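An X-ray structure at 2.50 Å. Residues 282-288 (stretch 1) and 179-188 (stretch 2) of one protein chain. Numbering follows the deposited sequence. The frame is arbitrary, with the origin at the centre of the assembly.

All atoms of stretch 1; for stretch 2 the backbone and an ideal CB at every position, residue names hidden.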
# COMPACT_ATOMS: atom_id res chain seq x y z
N LYS A 282 21.48 39.01 -1.92
CA LYS A 282 21.03 40.40 -2.14
C LYS A 282 21.42 40.89 -3.53
O LYS A 282 22.47 40.51 -4.03
CB LYS A 282 21.60 41.36 -1.08
CG LYS A 282 21.77 40.76 0.31
CD LYS A 282 22.50 41.71 1.23
CE LYS A 282 22.50 41.22 2.67
NZ LYS A 282 21.11 41.09 3.20
N VAL A 283 20.57 41.74 -4.10
CA VAL A 283 20.72 42.33 -5.42
C VAL A 283 20.44 43.83 -5.22
O VAL A 283 19.40 44.20 -4.69
CB VAL A 283 19.74 41.75 -6.47
CG1 VAL A 283 19.88 42.43 -7.83
CG2 VAL A 283 19.95 40.25 -6.65
N SER A 284 21.39 44.68 -5.60
CA SER A 284 21.28 46.12 -5.40
C SER A 284 20.51 46.68 -6.58
O SER A 284 20.28 45.96 -7.57
CB SER A 284 22.66 46.78 -5.34
OG SER A 284 23.32 46.71 -6.60
N SER A 285 20.18 47.96 -6.48
CA SER A 285 19.48 48.70 -7.53
C SER A 285 20.36 48.93 -8.76
O SER A 285 19.86 49.40 -9.78
CB SER A 285 18.96 50.06 -7.02
OG SER A 285 19.96 51.07 -7.10
N THR A 286 21.65 48.63 -8.63
CA THR A 286 22.59 48.71 -9.73
C THR A 286 22.86 47.33 -10.36
O THR A 286 23.62 47.25 -11.32
CB THR A 286 23.90 49.37 -9.24
OG1 THR A 286 24.30 48.81 -7.98
CG2 THR A 286 23.66 50.87 -9.02
N GLY A 287 22.23 46.27 -9.84
CA GLY A 287 22.45 44.92 -10.35
C GLY A 287 23.67 44.17 -9.85
O GLY A 287 24.11 43.17 -10.45
N LYS A 288 24.21 44.59 -8.72
CA LYS A 288 25.31 43.85 -8.11
C LYS A 288 24.71 42.83 -7.13
O LYS A 288 23.83 43.18 -6.33
CB LYS A 288 26.34 44.79 -7.43
CG LYS A 288 27.45 45.30 -8.36
CD LYS A 288 26.96 45.73 -9.76
CE LYS A 288 28.05 46.38 -10.62
NZ LYS A 288 28.69 47.53 -9.93
N UNK A 179 14.47 37.59 -14.32
CA UNK A 179 15.49 38.33 -15.03
C UNK A 179 15.49 39.78 -14.56
O UNK A 179 14.45 40.42 -14.62
CB UNK A 179 15.27 38.25 -16.54
N UNK A 180 16.63 40.28 -14.06
CA UNK A 180 16.66 41.65 -13.54
C UNK A 180 16.67 42.63 -14.71
O UNK A 180 17.41 42.43 -15.67
CB UNK A 180 17.88 41.87 -12.64
N UNK A 181 15.81 43.63 -14.64
CA UNK A 181 15.83 44.76 -15.54
C UNK A 181 16.17 46.00 -14.74
O UNK A 181 15.39 46.43 -13.91
CB UNK A 181 14.49 44.92 -16.27
N UNK A 182 17.31 46.60 -15.01
CA UNK A 182 17.77 47.77 -14.28
C UNK A 182 16.89 48.98 -14.48
O UNK A 182 16.67 49.75 -13.57
CB UNK A 182 19.20 48.11 -14.69
N UNK A 183 16.40 49.14 -15.69
CA UNK A 183 15.71 50.34 -16.09
C UNK A 183 14.50 50.55 -15.22
O UNK A 183 14.22 51.66 -14.82
CB UNK A 183 15.31 50.28 -17.57
N UNK A 184 13.77 49.49 -14.95
CA UNK A 184 12.59 49.59 -14.12
C UNK A 184 12.79 49.08 -12.72
O UNK A 184 11.90 49.15 -11.91
CB UNK A 184 11.43 48.83 -14.77
N UNK A 185 13.98 48.59 -12.41
CA UNK A 185 14.24 48.00 -11.11
C UNK A 185 13.28 46.85 -10.78
O UNK A 185 12.72 46.78 -9.70
CB UNK A 185 14.15 49.08 -10.03
N UNK A 186 13.09 45.97 -11.74
CA UNK A 186 12.14 44.87 -11.67
C UNK A 186 12.78 43.51 -11.98
O UNK A 186 13.86 43.42 -12.57
CB UNK A 186 10.98 45.13 -12.64
N UNK A 187 12.12 42.44 -11.54
CA UNK A 187 12.34 41.11 -12.09
C UNK A 187 11.22 40.74 -13.05
O UNK A 187 10.07 41.07 -12.82
CB UNK A 187 12.44 40.07 -10.97
N UNK A 188 11.59 40.07 -14.14
CA UNK A 188 10.68 39.41 -15.03
C UNK A 188 10.69 37.91 -14.67
O UNK A 188 11.69 37.23 -14.91
CB UNK A 188 11.06 39.65 -16.49

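Stretch 2 is a hairpin: two strands joined by a short loop, with its backbone paired to itself. Stretch 1 lies alongside as a type I turn from Ser 284 to Gly 287.

Position 179 has nothing of stretch 1 within 5.5 Å of its ideal CB. The contact sets no demand, though extended backbone angles favour beta-branched residues; it is Thr 179.

Position 180 matters most. Its CA-to-CB bond points toward stretch 1, yet the ideal CB is still 5.2 Å from Val 283 CG1, so there is room for something long. Beyond lie the bare CA of Gly 287 and the carbonyl oxygens of the turn. A flat side chain could pass the glycine; one ending in a donor could also address the oxygens, while Phe or Met would fill the space without the polar end. The residue is Tyr 180, with chi1 t. Its CE2 lies 3.8 Å from Gly 287 CA, where an ideal CB on the glycine would come within 3.6 Å of that same ring atom. Its OH reaches to 3.0 Å from Ser 285 O, near the ring plane, but OH donates its hydrogen bond to OD1 of 185, at 2.6 Å.

Position 181 is out of reach; an extended strand suits Ile, Val or Thr, and it holds Ile 181.

Position 182 points sideways, its ideal CB 5.1 Å from Ser 285 O. A long polar chain such as Gln, Lys or Arg could turn in toward the carbonyls. Gln 182 does so: CG packs 3.8 Å from Ser 285 O, and OE1 stands 3.4 Å from Thr 286 O, a meeting of two acceptors and no hydrogen bond.

Positions 183 and 184 turn the loop beyond reach of stretch 1, where small polar residues fit well. They are Asp 183 and Thr 184.

Position 185 has positive phi (56°), which favours Gly, Asn or Asp. CB points sideways, but an acceptor could extend toward the turn. Asp 185 brings OD1 to 4.0 Å from Ser 285 CA, and by accepting from Tyr 180 OH it helps hold that hydroxyl beside the turn.

Position 186 is out of reach and open to many strand residues; Glu 186 accepts a hydrogen bond from Thr 184 OG1 through OE1.

Position 187 points sideways, with Val 283 offering methyls at a distance. A long side chain, such as Phe, Tyr or Met, could come near them; a short one would stop well short. Phe 187 presents its ring edge, CZ 4.4 Å from Val 283 CG2.

Position 188 is farther still, and the strand would take Val, Ile or Thr; it is Ile 188.

Stretch 2 179-188: TYIQDTDEFI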
# COMPACT_ATOMS: atom_id res chain seq x y z
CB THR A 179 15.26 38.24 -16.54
OG1 THR A 179 15.33 36.86 -16.92
CG2 THR A 179 16.35 38.95 -17.26
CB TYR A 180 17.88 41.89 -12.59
CG TYR A 180 17.92 43.31 -12.00
CD1 TYR A 180 16.90 43.77 -11.17
CD2 TYR A 180 18.95 44.19 -12.30
CE1 TYR A 180 16.91 45.05 -10.66
CE2 TYR A 180 18.98 45.48 -11.77
CZ TYR A 180 17.96 45.91 -10.96
OH TYR A 180 17.95 47.18 -10.44
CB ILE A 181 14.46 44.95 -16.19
CG1 ILE A 181 14.01 43.65 -16.82
CG2 ILE A 181 14.51 46.04 -17.23
CD1 ILE A 181 15.08 42.99 -17.65
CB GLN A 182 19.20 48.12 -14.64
CG GLN A 182 19.89 48.89 -13.55
CD GLN A 182 21.38 48.81 -13.68
OE1 GLN A 182 21.91 47.86 -14.24
NE2 GLN A 182 22.07 49.81 -13.16
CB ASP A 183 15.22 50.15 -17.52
CG ASP A 183 15.83 51.14 -18.48
OD1 ASP A 183 15.31 52.27 -18.58
OD2 ASP A 183 16.83 50.79 -19.13
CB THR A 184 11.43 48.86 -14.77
OG1 THR A 184 11.89 47.60 -15.23
CG2 THR A 184 10.94 49.64 -15.95
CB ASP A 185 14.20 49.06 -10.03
CG ASP A 185 14.95 48.64 -8.81
OD1 ASP A 185 15.88 47.84 -8.93
OD2 ASP A 185 14.62 49.12 -7.72
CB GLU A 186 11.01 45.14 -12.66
CG GLU A 186 10.07 46.29 -12.24
CD GLU A 186 8.88 46.45 -13.19
OE1 GLU A 186 9.07 46.38 -14.42
OE2 GLU A 186 7.75 46.64 -12.70
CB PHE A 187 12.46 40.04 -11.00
CG PHE A 187 13.68 40.18 -10.16
CD1 PHE A 187 14.92 39.85 -10.68
CD2 PHE A 187 13.59 40.63 -8.85
CE1 PHE A 187 16.05 39.97 -9.90
CE2 PHE A 187 14.72 40.77 -8.07
CZ PHE A 187 15.96 40.43 -8.59
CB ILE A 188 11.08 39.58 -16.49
CG1 ILE A 188 11.15 41.08 -16.85
CG2 ILE A 188 10.09 38.86 -17.41
CD1 ILE A 188 11.52 41.34 -18.33
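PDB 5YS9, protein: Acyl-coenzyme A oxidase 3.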